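Local coordinates for protein fatty acid synthase 1, isoform A (Drosophila melanogaster, PDB 6FN6) that probably serves, as the modifying region of a multifunctional fatty acid synthase, to reduce and dehydrate acyl-carrier-protein-bound intermediates during NADPH-dependent synthesis of long-chain saturated fatty acids, at residues Y692-V701 / M846-G857. Numbering follows the deposited sequence.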
loop_
_atom_site.group_PDB
_atom_site.type_symbol
_atom_site.label_atom_id
_atom_site.label_comp_id
_atom_site.label_asym_id
_atom_site.label_seq_id
_atom_site.Cartn_x
_atom_site.Cartn_y
_atom_site.Cartn_z
ATOM N N TYR A 692 -17.193 -19.672 -12.163
ATOM C CA TYR A 692 -16.161 -20.689 -12.324
ATOM C C TYR A 692 -15.042 -20.226 -13.246
ATOM O O TYR A 692 -13.877 -20.555 -13.022
ATOM C CB TYR A 692 -16.765 -21.993 -12.842
ATOM C CG TYR A 692 -17.352 -22.840 -11.739
ATOM C CD1 TYR A 692 -16.531 -23.588 -10.909
ATOM C CD2 TYR A 692 -18.721 -22.887 -11.521
ATOM C CE1 TYR A 692 -17.055 -24.361 -9.892
ATOM C CE2 TYR A 692 -19.257 -23.659 -10.507
ATOM C CZ TYR A 692 -18.420 -24.395 -9.697
ATOM O OH TYR A 692 -18.950 -25.168 -8.688
ATOM N N SER A 693 -15.383 -19.470 -14.283
ATOM C CA SER A 693 -14.361 -18.850 -15.117
ATOM C C SER A 693 -13.501 -17.932 -14.257
ATOM O O SER A 693 -12.289 -17.836 -14.449
ATOM C CB SER A 693 -14.992 -18.072 -16.270
ATOM O OG SER A 693 -15.687 -18.943 -17.142
ATOM N N THR A 694 -14.142 -17.264 -13.304
ATOM C CA THR A 694 -13.446 -16.383 -12.378
ATOM C C THR A 694 -12.530 -17.190 -11.464
ATOM O O THR A 694 -11.356 -16.858 -11.290
ATOM C CB THR A 694 -14.440 -15.578 -11.522
ATOM O OG1 THR A 694 -15.327 -14.848 -12.376
ATOM C CG2 THR A 694 -13.708 -14.606 -10.604
ATOM N N VAL A 695 -13.079 -18.250 -10.881
ATOM C CA VAL A 695 -12.352 -19.064 -9.919
ATOM C C VAL A 695 -11.108 -19.658 -10.564
ATOM O O VAL A 695 -10.032 -19.675 -9.964
ATOM C CB VAL A 695 -13.261 -20.168 -9.336
ATOM C CG1 VAL A 695 -12.438 -21.302 -8.735
ATOM C CG2 VAL A 695 -14.188 -19.593 -8.288
ATOM N N TYR A 696 -11.254 -20.131 -11.795
ATOM C CA TYR A 696 -10.156 -20.802 -12.474
ATOM C C TYR A 696 -9.102 -19.814 -12.959
ATOM O O TYR A 696 -7.908 -20.109 -12.920
ATOM C CB TYR A 696 -10.685 -21.629 -13.644
ATOM C CG TYR A 696 -11.120 -23.018 -13.238
ATOM C CD1 TYR A 696 -10.182 -24.000 -12.940
ATOM C CD2 TYR A 696 -12.466 -23.349 -13.148
ATOM C CE1 TYR A 696 -10.571 -25.272 -12.566
ATOM C CE2 TYR A 696 -12.864 -24.621 -12.774
ATOM C CZ TYR A 696 -11.912 -25.577 -12.483
ATOM O OH TYR A 696 -12.301 -26.842 -12.112
ATOM N N TYR A 697 -9.530 -18.637 -13.401
ATOM C CA TYR A 697 -8.581 -17.637 -13.874
ATOM C C TYR A 697 -7.772 -17.076 -12.706
ATOM O O TYR A 697 -6.639 -16.626 -12.881
ATOM C CB TYR A 697 -9.293 -16.497 -14.604
ATOM C CG TYR A 697 -8.339 -15.402 -15.022
ATOM C CD1 TYR A 697 -7.391 -15.626 -16.012
ATOM C CD2 TYR A 697 -8.364 -14.156 -14.410
ATOM C CE1 TYR A 697 -6.508 -14.638 -16.392
ATOM C CE2 TYR A 697 -7.480 -13.160 -14.786
ATOM C CZ TYR A 697 -6.553 -13.409 -15.776
ATOM O OH TYR A 697 -5.667 -12.429 -16.158
ATOM N N ALA A 698 -8.366 -17.101 -11.518
ATOM C CA ALA A 698 -7.732 -16.542 -10.330
ATOM C C ALA A 698 -6.850 -17.570 -9.622
ATOM O O ALA A 698 -5.676 -17.312 -9.353
ATOM C CB ALA A 698 -8.791 -16.007 -9.370
ATOM N N LEU A 699 -7.426 -18.730 -9.321
ATOM C CA LEU A 699 -6.749 -19.734 -8.505
ATOM C C LEU A 699 -5.729 -20.567 -9.286
ATOM O O LEU A 699 -4.659 -20.885 -8.766
ATOM C CB LEU A 699 -7.777 -20.670 -7.862
ATOM C CG LEU A 699 -8.884 -20.041 -7.009
ATOM C CD1 LEU A 699 -9.644 -21.124 -6.261
ATOM C CD2 LEU A 699 -8.343 -18.996 -6.042
ATOM N N VAL A 700 -6.051 -20.914 -10.528
ATOM C CA VAL A 700 -5.208 -21.826 -11.297
ATOM C C VAL A 700 -4.239 -21.071 -12.202
ATOM O O VAL A 700 -3.039 -21.341 -12.191
ATOM C CB VAL A 700 -6.072 -22.803 -12.123
ATOM C CG1 VAL A 700 -5.203 -23.688 -13.007
ATOM C CG2 VAL A 700 -6.923 -23.658 -11.206
ATOM N N VAL A 701 -4.753 -20.130 -12.982
ATOM C CA VAL A 701 -3.921 -19.414 -13.939
ATOM C C VAL A 701 -3.004 -18.442 -13.212
ATOM O O VAL A 701 -1.784 -18.591 -13.234
ATOM C CB VAL A 701 -4.778 -18.674 -14.985
ATOM C CG1 VAL A 701 -3.891 -17.908 -15.964
ATOM C CG2 VAL A 701 -5.672 -19.651 -15.725
ATOM N N MET A 846 -6.000 -16.851 -23.909
ATOM C CA MET A 846 -6.362 -16.827 -22.496
ATOM C C MET A 846 -7.819 -17.250 -22.318
ATOM O O MET A 846 -8.155 -17.980 -21.383
ATOM C CB MET A 846 -6.134 -15.434 -21.909
ATOM C CG MET A 846 -6.136 -15.390 -20.393
ATOM S SD MET A 846 -4.896 -16.474 -19.653
ATOM C CE MET A 846 -5.950 -17.696 -18.883
ATOM N N GLN A 847 -8.681 -16.778 -23.216
ATOM C CA GLN A 847 -10.091 -17.149 -23.198
ATOM C C GLN A 847 -10.264 -18.651 -23.400
ATOM O O GLN A 847 -11.076 -19.290 -22.734
ATOM C CB GLN A 847 -10.863 -16.393 -24.282
ATOM C CG GLN A 847 -10.928 -14.890 -24.078
ATOM C CD GLN A 847 -11.336 -14.155 -25.340
ATOM O OE1 GLN A 847 -11.579 -14.769 -26.379
ATOM N NE2 GLN A 847 -11.422 -12.832 -25.252
ATOM N N ASN A 848 -9.494 -19.210 -24.326
ATOM C CA ASN A 848 -9.602 -20.626 -24.650
ATOM C C ASN A 848 -9.084 -21.505 -23.518
ATOM O O ASN A 848 -9.562 -22.623 -23.328
ATOM C CB ASN A 848 -8.839 -20.929 -25.939
ATOM C CG ASN A 848 -9.541 -20.394 -27.169
ATOM O OD1 ASN A 848 -10.743 -20.598 -27.351
ATOM N ND2 ASN A 848 -8.798 -19.692 -28.017
ATOM N N GLN A 849 -8.106 -21.007 -22.771
ATOM C CA GLN A 849 -7.549 -21.769 -21.662
ATOM C C GLN A 849 -8.539 -21.850 -20.501
ATOM O O GLN A 849 -8.771 -22.927 -19.950
ATOM C CB GLN A 849 -6.227 -21.161 -21.192
ATOM C CG GLN A 849 -5.596 -21.905 -20.022
ATOM C CD GLN A 849 -5.293 -23.357 -20.358
ATOM O OE1 GLN A 849 -5.937 -24.273 -19.848
ATOM N NE2 GLN A 849 -4.312 -23.571 -21.226
ATOM N N VAL A 850 -9.118 -20.712 -20.126
ATOM C CA VAL A 850 -10.008 -20.662 -18.971
ATOM C C VAL A 850 -11.224 -21.554 -19.204
ATOM O O VAL A 850 -11.672 -22.249 -18.292
ATOM C CB VAL A 850 -10.447 -19.210 -18.646
ATOM C CG1 VAL A 850 -9.253 -18.374 -18.220
ATOM C CG2 VAL A 850 -11.141 -18.567 -19.831
ATOM N N VAL A 851 -11.758 -21.539 -20.420
ATOM C CA VAL A 851 -12.928 -22.348 -20.731
ATOM C C VAL A 851 -12.537 -23.823 -20.692
ATOM O O VAL A 851 -13.332 -24.674 -20.294
ATOM C CB VAL A 851 -13.542 -21.962 -22.096
ATOM C CG1 VAL A 851 -14.004 -20.512 -22.076
ATOM C CG2 VAL A 851 -12.552 -22.189 -23.226
ATOM N N SER A 852 -11.307 -24.120 -21.100
ATOM C CA SER A 852 -10.788 -25.481 -21.019
ATOM C C SER A 852 -10.761 -25.933 -19.564
ATOM O O SER A 852 -11.155 -27.054 -19.244
ATOM C CB SER A 852 -9.389 -25.573 -21.630
ATOM O OG SER A 852 -9.386 -25.111 -22.968
ATOM N N LEU A 853 -10.295 -25.050 -18.687
ATOM C CA LEU A 853 -10.242 -25.346 -17.260
ATOM C C LEU A 853 -11.638 -25.647 -16.728
ATOM O O LEU A 853 -11.842 -26.630 -16.016
ATOM C CB LEU A 853 -9.625 -24.176 -16.490
ATOM C CG LEU A 853 -8.137 -24.287 -16.142
ATOM C CD1 LEU A 853 -7.308 -24.616 -17.367
ATOM C CD2 LEU A 853 -7.638 -23.007 -15.493
ATOM N N VAL A 854 -12.597 -24.794 -17.078
ATOM C CA VAL A 854 -13.976 -24.994 -16.661
ATOM C C VAL A 854 -14.507 -26.267 -17.303
ATOM O O VAL A 854 -15.172 -27.070 -16.651
ATOM C CB VAL A 854 -14.855 -23.777 -17.027
ATOM C CG1 VAL A 854 -16.318 -24.031 -16.670
ATOM C CG2 VAL A 854 -14.349 -22.525 -16.333
ATOM N N ALA A 855 -14.191 -26.457 -18.579
ATOM C CA ALA A 855 -14.655 -27.629 -19.308
ATOM C C ALA A 855 -14.153 -28.908 -18.641
ATOM O O ALA A 855 -14.930 -29.827 -18.378
ATOM C CB ALA A 855 -14.195 -27.568 -20.757
ATOM N N GLU A 856 -12.850 -28.957 -18.371
ATOM C CA GLU A 856 -12.236 -30.110 -17.720
ATOM C C GLU A 856 -12.805 -30.322 -16.319
ATOM O O GLU A 856 -12.949 -31.453 -15.860
ATOM C CB GLU A 856 -10.717 -29.936 -17.647
ATOM C CG GLU A 856 -9.974 -31.139 -17.068
ATOM C CD GLU A 856 -8.483 -30.893 -16.918
ATOM O OE1 GLU A 856 -7.740 -31.866 -16.666
ATOM O OE2 GLU A 856 -8.052 -29.727 -17.053
ATOM N N GLY A 857 -13.116 -29.224 -15.641
ATOM C CA GLY A 857 -13.598 -29.276 -14.273
ATOM C C GLY A 857 -14.956 -29.929 -14.095
ATOM O O GLY A 857 -15.193 -30.618 -13.104
#
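Tyr692 meets Val854 CG2 through its backbone O, at 3.9 Å, and more loosely through CB, while the ring runs away from helix 846-857, packs on helix 719-731 and hydrogen-bonds through OH to Val864 O. One residue on, the same Val854 methyl rests against Ser693 N and OG, the latter hydrogen-bonded to Pro689 O of its own helix. The CA atoms of Ser693 and Val850, 6.1 Å apart, mark the nearest approach of the two backbones. Tyr696 lies on the backbone of the other helix: Leu853 O sits 3.7 Å above one face of the phenol ring, offset toward its rim, with Val854 N over the same face. Its CD1 meets Leu853 CB at 3.6 Å, CD2 meets Val854 CG2, and OH lies beside CA of Gly857.

Both helices belong to the enoylreductase part of the chain, whose medium-chain dehydrogenase-type architecture includes a Rossmann-like parallel sheet; the axes of segments 692-701 and 846-857 approach to 9.0 Å, with their N-to-C directions 108° apart. No hydrogen bond joins them, and the interface is held by apolar contacts.

With CG anti to the backbone N (chi1 176°), the ring of Tyr697 swings toward the 846-857 helix and turns an edge to Met846, its CD1 also touching Val850 CG1. CE of Met846 lies in the ring plane, and SD is 5.4 Å from the ring centroid, an edge-on Met-aromatic contact. Tyr697 OH is hydrogen-bonded to Arg702 NH1 and to Asn828 ND2 of the second subunit, placing this end of the contact near the dimer partner. Val700 CG1 meets Leu853 CD2 tip to tip at 3.5 Å. Finally, Val701 faces two partners, CG1 touching Met846 CE at 3.6 Å while CG2 packs between that methyl and Leu853 CD2.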